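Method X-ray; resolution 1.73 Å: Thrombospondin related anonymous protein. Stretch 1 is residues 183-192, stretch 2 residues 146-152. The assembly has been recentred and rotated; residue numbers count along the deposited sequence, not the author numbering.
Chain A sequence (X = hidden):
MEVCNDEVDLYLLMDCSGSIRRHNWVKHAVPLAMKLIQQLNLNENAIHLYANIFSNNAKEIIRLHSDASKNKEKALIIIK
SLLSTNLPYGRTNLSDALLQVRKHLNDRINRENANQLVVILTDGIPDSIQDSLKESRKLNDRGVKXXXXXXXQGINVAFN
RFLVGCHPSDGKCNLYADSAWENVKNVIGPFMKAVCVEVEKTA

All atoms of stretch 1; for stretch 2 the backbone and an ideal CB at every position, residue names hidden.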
# COMPACT_ATOMS: atom_id res chain seq x y z
N ASN A 183 7.89 -5.86 14.92
CA ASN A 183 8.17 -4.44 15.06
C ASN A 183 7.36 -3.52 14.13
O ASN A 183 7.54 -2.30 14.17
CB ASN A 183 9.67 -4.21 14.81
CG ASN A 183 10.15 -2.87 15.28
OD1 ASN A 183 10.94 -2.21 14.58
ND2 ASN A 183 9.75 -2.47 16.48
N VAL A 184 6.47 -4.09 13.32
CA VAL A 184 5.82 -3.30 12.25
C VAL A 184 5.10 -2.05 12.75
O VAL A 184 5.15 -1.01 12.10
CB VAL A 184 4.86 -4.13 11.38
CG1 VAL A 184 5.68 -5.13 10.54
CG2 VAL A 184 3.78 -4.81 12.18
N LYS A 185 4.48 -2.11 13.93
CA LYS A 185 3.69 -0.95 14.39
C LYS A 185 4.57 0.21 14.85
O LYS A 185 4.09 1.34 14.96
CB LYS A 185 2.67 -1.35 15.47
CG LYS A 185 1.42 -2.03 14.89
CD LYS A 185 0.49 -2.54 15.99
CE LYS A 185 -0.35 -1.43 16.57
NZ LYS A 185 -1.21 -1.96 17.66
N ASN A 186 5.86 -0.06 15.11
CA ASN A 186 6.83 0.99 15.46
C ASN A 186 7.48 1.66 14.26
O ASN A 186 8.09 2.73 14.40
CB ASN A 186 7.91 0.41 16.35
CG ASN A 186 7.36 -0.22 17.60
OD1 ASN A 186 7.71 -1.36 17.95
ND2 ASN A 186 6.49 0.51 18.30
N VAL A 187 7.38 1.05 13.09
CA VAL A 187 8.05 1.55 11.88
C VAL A 187 7.05 2.31 10.99
O VAL A 187 7.44 3.22 10.27
CB VAL A 187 8.76 0.41 11.10
CG1 VAL A 187 9.51 0.98 9.87
CG2 VAL A 187 9.74 -0.33 12.02
N ILE A 188 5.77 1.99 11.11
CA ILE A 188 4.75 2.49 10.17
C ILE A 188 4.52 4.00 10.28
O ILE A 188 4.35 4.68 9.27
CB ILE A 188 3.40 1.69 10.29
CG1 ILE A 188 2.44 2.02 9.13
CG2 ILE A 188 2.72 1.98 11.63
CD1 ILE A 188 2.96 1.66 7.75
N GLY A 189 4.53 4.53 11.50
CA GLY A 189 4.36 5.98 11.69
C GLY A 189 5.43 6.82 11.01
O GLY A 189 5.12 7.66 10.16
N PRO A 190 6.72 6.61 11.38
CA PRO A 190 7.82 7.29 10.71
C PRO A 190 7.82 7.09 9.18
O PRO A 190 8.10 8.03 8.43
CB PRO A 190 9.05 6.63 11.35
CG PRO A 190 8.58 6.28 12.73
CD PRO A 190 7.20 5.78 12.51
N PHE A 191 7.48 5.89 8.73
CA PHE A 191 7.37 5.63 7.30
C PHE A 191 6.31 6.53 6.64
O PHE A 191 6.59 7.20 5.64
CB PHE A 191 7.08 4.13 7.06
CG PHE A 191 6.70 3.79 5.63
CD1 PHE A 191 7.65 3.78 4.60
CD2 PHE A 191 5.41 3.42 5.33
CE1 PHE A 191 7.28 3.45 3.29
CE2 PHE A 191 5.05 3.08 4.02
CZ PHE A 191 6.00 3.08 3.02
N MET A 192 5.10 6.54 7.17
CA MET A 192 4.02 7.30 6.56
C MET A 192 4.31 8.82 6.63
O MET A 192 3.98 9.57 5.71
CB MET A 192 2.68 6.99 7.24
CG MET A 192 2.12 5.64 6.94
SD MET A 192 2.08 5.17 5.18
CE MET A 192 0.79 6.25 4.59
N UNK A 146 4.98 5.78 -5.71
CA UNK A 146 4.84 4.44 -5.14
C UNK A 146 5.73 4.32 -3.92
O UNK A 146 6.90 4.67 -3.97
CB UNK A 146 5.19 3.36 -6.17
N UNK A 147 5.16 3.85 -2.80
CA UNK A 147 5.90 3.59 -1.57
C UNK A 147 5.75 2.12 -1.21
O UNK A 147 4.73 1.53 -1.50
CB UNK A 147 5.41 4.48 -0.43
N UNK A 148 6.77 1.55 -0.57
CA UNK A 148 6.75 0.16 -0.17
C UNK A 148 7.21 -0.01 1.28
O UNK A 148 8.26 0.49 1.69
CB UNK A 148 7.63 -0.67 -1.11
N UNK A 149 6.44 -0.78 2.02
CA UNK A 149 6.77 -1.16 3.40
C UNK A 149 6.98 -2.68 3.37
O UNK A 149 6.02 -3.44 3.23
CB UNK A 149 5.68 -0.75 4.39
N UNK A 150 8.23 -3.10 3.50
CA UNK A 150 8.60 -4.51 3.43
C UNK A 150 8.65 -5.14 4.80
O UNK A 150 9.07 -4.51 5.77
CB UNK A 150 9.95 -4.68 2.73
N UNK A 151 8.25 -6.40 4.87
CA UNK A 151 8.11 -7.09 6.15
C UNK A 151 8.80 -8.45 6.12
O UNK A 151 8.53 -9.25 5.24
CB UNK A 151 6.63 -7.26 6.50
N UNK A 152 9.64 -8.70 7.10
CA UNK A 152 10.19 -10.02 7.31
C UNK A 152 11.35 -10.31 6.39
O UNK A 152 11.90 -9.41 5.72
CB UNK A 152 9.10 -11.08 7.12

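Stretch 2 is largely a strand that begins earlier in the chain, nearly antiparallel to the helix of stretch 1, with an angle of 166° between their N-to-C directions and a closest approach of 10.3 Å between axes. That gap is wide enough for side chains to fill. What the helix offers is mostly apolar: Val184, Val187, Ile188 and Phe191.

At position 146 the backbone is extended and the ideal CB has nothing of stretch 1 within 5.5 Å, so the helix sets little constraint; a beta-branched residue would suit the strand, but others would too. The deposited residue is Ile146, which makes no contact with the helix.

Position 147 points its CA-to-CB bond toward the helix, and its ideal CB lies only 3.8 Å from Phe191 CZ. The ring tip is already at van der Waals distance, which favours a small apolar residue. The residue is Ala147, whose CB packs 3.8 Å from Phe191 CZ.

The CA-to-CB bond of 148 points away, and stretch 1 cannot choose its side chain; a beta-branched residue again fits the extended backbone. It is Val148, with chi1 in the t well. Its contact with the helix comes through the backbone, the carbonyl Val148 O lying 3.5 Å from Phe191 CE1.

Position 149 is the centre of the contact. Its CA-to-CB bond points toward the helix, and the ideal CB sits 3.9 Å from Phe191 CE2 and 4.9 Å from Ile188 CD1. Beyond it, a space extends along the helix past Ile188 and Val187 to Val184, lined mostly by carbon, with the backbone Val184 O and Ile188 N also close, and offering no charge. Leucine or methionine could occupy part of it, but a long, flat aromatic residue would reach farther. Phe149 does so, with chi1 at -174° (t), and has 125 Å² covered by the helix, the largest share in either stretch. Its ring presents an edge to the face of Phe191, with centroids 5.4 Å apart and planes at 63°, while Phe149 CB lies over that same Phe191 ring, 4.3 Å from its centroid. Ile188 CD1 covers a face of the Phe149 ring, 4.3 Å from the centroid, in a CH-pi contact. Farther out, Val187 CG1 approaches Phe149 CE2 at 3.6 Å and Val184 CG1 approaches Phe149 CE1 at 3.9 Å.

At 150 the ideal CB again finds nothing of stretch 1 within 5.5 Å, and the backbone angles are ordinary for a strand, so many residues seem possible. It is Gly150, and the helix does not explain the choice.

Position 151 directs its CA-to-CB bond sideways, with the ideal CB 4.7 Å from Val184 CG1. Valine, leucine or isoleucine could cover that methyl. The residue is Ile151, whose CG2 meets Val184 CG1 at 3.9 Å.

Position 152 has a positive phi of 81° with psi at -166°, which by itself favours glycine. Gly152 is found there, without contact to the helix.

Stretch 2 (146-152) IAVFGIG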
# COMPACT_ATOMS: atom_id res chain seq x y z
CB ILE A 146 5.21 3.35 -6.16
CG1 ILE A 146 4.34 3.49 -7.45
CG2 ILE A 146 5.08 1.93 -5.51
CD1 ILE A 146 4.74 2.51 -8.60
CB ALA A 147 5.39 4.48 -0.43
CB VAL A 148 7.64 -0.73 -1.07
CG1 VAL A 148 7.69 -2.17 -0.52
CG2 VAL A 148 7.14 -0.75 -2.53
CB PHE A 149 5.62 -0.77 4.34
CG PHE A 149 5.90 -0.98 5.81
CD1 PHE A 149 5.63 -2.20 6.42
CD2 PHE A 149 6.39 0.06 6.60
CE1 PHE A 149 5.84 -2.40 7.77
CE2 PHE A 149 6.62 -0.14 7.97
CZ PHE A 149 6.34 -1.35 8.55
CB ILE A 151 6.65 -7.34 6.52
CG1 ILE A 151 5.84 -6.06 6.39
CG2 ILE A 151 6.57 -7.89 7.94
CD1 ILE A 151 4.36 -6.26 6.47
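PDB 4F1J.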